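Local coordinates for XRE family transcriptional regulator (PDB 6F8H), which is the antitoxin GraA, a HigA-type helix-turn-helix protein that probably counteracts the toxin GraT and binds operator DNA, at residues L69-P73 against E74-N78. Sequence-based numbering, arbitrary orientation.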
ATOM      1  N   LEU A  69       4.774  16.491  -9.240  1.00 25.75           N
ATOM      2  CA  LEU A  69       6.219  16.318  -9.402  1.00 31.60           C
ATOM      3  C   LEU A  69       6.610  15.530 -10.651  1.00 30.63           C
ATOM      4  O   LEU A  69       7.787  15.207 -10.822  1.00 29.87           O
ATOM      5  CB  LEU A  69       6.822  15.624  -8.168  1.00 26.84           C
ATOM      6  CG  LEU A  69       6.616  16.247  -6.790  1.00 28.50           C
ATOM      7  CD1 LEU A  69       7.051  15.283  -5.696  1.00 25.29           C
ATOM      8  CD2 LEU A  69       7.377  17.564  -6.677  1.00 31.36           C
ATOM      9  N   ASP A  70       5.630  15.216 -11.500  1.00 31.53           N
ATOM     10  CA  ASP A  70       5.870  14.500 -12.765  1.00 38.22           C
ATOM     11  C   ASP A  70       6.360  13.056 -12.594  1.00 33.90           C
ATOM     12  O   ASP A  70       7.378  12.659 -13.171  1.00 34.10           O
ATOM     13  CB  ASP A  70       6.873  15.264 -13.638  1.00 42.74           C
ATOM     14  CG  ASP A  70       6.299  16.545 -14.204  1.00 51.16           C
ATOM     15  OD1 ASP A  70       5.120  16.520 -14.621  1.00 51.39           O
ATOM     16  OD2 ASP A  70       7.023  17.569 -14.232  1.00 50.92           O
ATOM     17  N   THR A  71       5.624  12.267 -11.822  1.00 28.92           N
ATOM     18  CA  THR A  71       5.946  10.850 -11.669  1.00 30.86           C
ATOM     19  C   THR A  71       4.699  10.050 -11.954  1.00 31.92           C
ATOM     20  O   THR A  71       3.642  10.621 -12.197  1.00 30.81           O
ATOM     21  CB  THR A  71       6.427  10.507 -10.250  1.00 29.60           C
ATOM     22  OG1 THR A  71       5.306  10.561  -9.362  1.00 27.71           O
ATOM     23  CG2 THR A  71       7.491  11.483  -9.787  1.00 30.02           C
ATOM     24  N   THR A  72       4.804   8.731 -11.900  1.00 28.91           N
ATOM     25  CA  THR A  72       3.601   7.925 -11.853  1.00 27.56           C
ATOM     26  C   THR A  72       3.115   7.891 -10.394  1.00 30.05           C
ATOM     27  O   THR A  72       3.896   8.150  -9.480  1.00 29.01           O
ATOM     28  CB  THR A  72       3.843   6.502 -12.351  1.00 30.82           C
ATOM     29  OG1 THR A  72       4.647   5.799 -11.397  1.00 27.99           O
ATOM     30  CG2 THR A  72       4.538   6.517 -13.727  1.00 30.70           C
ATOM     31  N   PRO A  73       1.828   7.579 -10.167  1.00 28.23           N
ATOM     32  CA  PRO A  73       1.437   7.458  -8.767  1.00 28.42           C
ATOM     33  C   PRO A  73       1.858   6.093  -8.194  1.00 31.74           C
ATOM     34  O   PRO A  73       2.020   5.982  -6.982  1.00 26.65           O
ATOM     35  CB  PRO A  73      -0.085   7.629  -8.811  1.00 27.74           C
ATOM     36  CG  PRO A  73      -0.472   7.136 -10.155  1.00 32.79           C
ATOM     37  CD  PRO A  73       0.671   7.484 -11.082  1.00 32.05           C
ATOM     38  N   GLU A  74       2.084   5.096  -9.053  1.00 27.87           N
ATOM     39  CA  GLU A  74       2.594   3.808  -8.584  1.00 28.39           C
ATOM     40  C   GLU A  74       3.971   3.971  -7.922  1.00 26.05           C
ATOM     41  O   GLU A  74       4.263   3.296  -6.937  1.00 28.76           O
ATOM     42  CB  GLU A  74       2.665   2.793  -9.731  1.00 28.00           C
ATOM     43  CG  GLU A  74       1.300   2.183 -10.120  1.00 36.31           C
ATOM     44  CD  GLU A  74       0.460   3.095 -11.009  1.00 40.48           C
ATOM     45  OE1 GLU A  74       0.931   4.200 -11.369  1.00 33.25           O
ATOM     46  OE2 GLU A  74      -0.671   2.692 -11.356  1.00 41.42           O
ATOM     47  N   PHE A  75       4.788   4.888  -8.441  1.00 26.35           N
ATOM     48  CA  PHE A  75       6.128   5.138  -7.883  1.00 27.87           C
ATOM     49  C   PHE A  75       6.044   5.358  -6.377  1.00 25.59           C
ATOM     50  O   PHE A  75       6.792   4.751  -5.608  1.00 22.63           O
ATOM     51  CB  PHE A  75       6.790   6.343  -8.575  1.00 27.58           C
ATOM     52  CG  PHE A  75       8.091   6.792  -7.941  1.00 27.43           C
ATOM     53  CD1 PHE A  75       9.257   6.058  -8.113  1.00 25.12           C
ATOM     54  CD2 PHE A  75       8.149   7.967  -7.191  1.00 27.14           C
ATOM     55  CE1 PHE A  75      10.454   6.478  -7.540  1.00 31.22           C
ATOM     56  CE2 PHE A  75       9.351   8.394  -6.614  1.00 29.33           C
ATOM     57  CZ  PHE A  75      10.502   7.642  -6.788  1.00 29.46           C
ATOM     58  N   TRP A  76       5.096   6.195  -5.960  1.00 25.65           N
ATOM     59  CA  TRP A  76       4.936   6.523  -4.545  1.00 24.10           C
ATOM     60  C   TRP A  76       4.322   5.396  -3.717  1.00 23.50           C
ATOM     61  O   TRP A  76       4.831   5.096  -2.641  1.00 25.09           O
ATOM     62  CB  TRP A  76       4.121   7.822  -4.397  1.00 20.46           C
ATOM     63  CG  TRP A  76       4.877   8.969  -5.023  1.00 20.13           C
ATOM     64  CD1 TRP A  76       4.617   9.576  -6.225  1.00 24.52           C
ATOM     65  CD2 TRP A  76       6.065   9.590  -4.510  1.00 23.27           C
ATOM     66  NE1 TRP A  76       5.553  10.556  -6.471  1.00 25.17           N
ATOM     67  CE2 TRP A  76       6.451  10.589  -5.431  1.00 24.24           C
ATOM     68  CE3 TRP A  76       6.831   9.413  -3.351  1.00 22.02           C
ATOM     69  CZ2 TRP A  76       7.578  11.400  -5.234  1.00 24.36           C
ATOM     70  CZ3 TRP A  76       7.953  10.226  -3.152  1.00 23.06           C
ATOM     71  CH2 TRP A  76       8.311  11.207  -4.084  1.00 21.55           C
ATOM     72  N   LEU A  77       3.244   4.779  -4.199  1.00 26.00           N
ATOM     73  CA  LEU A  77       2.586   3.711  -3.450  1.00 25.55           C
ATOM     74  C   LEU A  77       3.455   2.455  -3.375  1.00 24.84           C
ATOM     75  O   LEU A  77       3.419   1.738  -2.379  1.00 23.70           O
ATOM     76  CB  LEU A  77       1.227   3.357  -4.066  1.00 28.07           C
ATOM     77  CG  LEU A  77       0.097   4.376  -3.891  1.00 32.94           C
ATOM     78  CD1 LEU A  77      -1.272   3.714  -4.000  1.00 33.44           C
ATOM     79  CD2 LEU A  77       0.231   5.080  -2.563  1.00 27.80           C
ATOM     80  N   ASN A  78       4.227   2.185  -4.424  1.00 22.70           N
ATOM     81  CA  ASN A  78       5.178   1.079  -4.361  1.00 24.93           C
ATOM     82  C   ASN A  78       6.297   1.354  -3.352  1.00 24.91           C
ATOM     83  O   ASN A  78       6.775   0.437  -2.698  1.00 25.77           O
ATOM     84  CB  ASN A  78       5.758   0.777  -5.748  1.00 26.27           C
ATOM     85  CG  ASN A  78       4.712   0.216  -6.698  1.00 28.81           C
ATOM     86  OD1 ASN A  78       3.623  -0.173  -6.276  1.00 30.98           O
ATOM     87  ND2 ASN A  78       5.044   0.150  -7.976  1.00 28.87           N
TER
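Thr-72 and Phe-75 meet where the loop after helix 59-69 turns into helix 73-99: the chain leaves the first helix through Asp-70, with positive phi, and Thr-71 and Thr-72 run extended until Pro-73 opens the next. Thr-72 is the N-cap. Its OG1, set between the backbone N and the carbonyl carbon (chi1 70°), accepts from Phe-75 N at 3.1 Å, with an N-H...O angle of 147°. The first full helical bond follows, Leu-77 N to Pro-73 O at 3.3 Å; Trp-76 N adds a weak bond to that oxygen. Thr-71 OG1 serves two groups: it donates to Thr-72 O at 2.8 Å, from well above the carbonyl plane, and receives a weak bond from Trp-76 NE1 at 2.9 Å, lying near the indole plane at its edge. Farther along the indole, Leu-69 CD1 approaches Trp-76 CZ2 obliquely at 3.9 Å. Phe-75 CD2 sits over the indole centre, 3.6 Å above its plane. Glu-74, bent at chi2 (80°), lies alongside Pro-73, bringing OE1 within 3.3 Å of Pro-73 CD. Phe-25 of helix 17-29 meets the indole from the same chain, while Leu-85 of the second subunit packs on Pro-73, Glu-74 and Leu-77. The turn thus joins helix 59-69 to the long helix 73-99 in a helix-turn-helix protein. Chemically, one threonine caps the helix start, whereas the other satisfies a carbonyl and offers the indole N-H of the buried Trp-76 a weakly aligned acceptor, which together with the packing of Leu-69, Phe-75 and Phe-25 probably helps to set the ring's position.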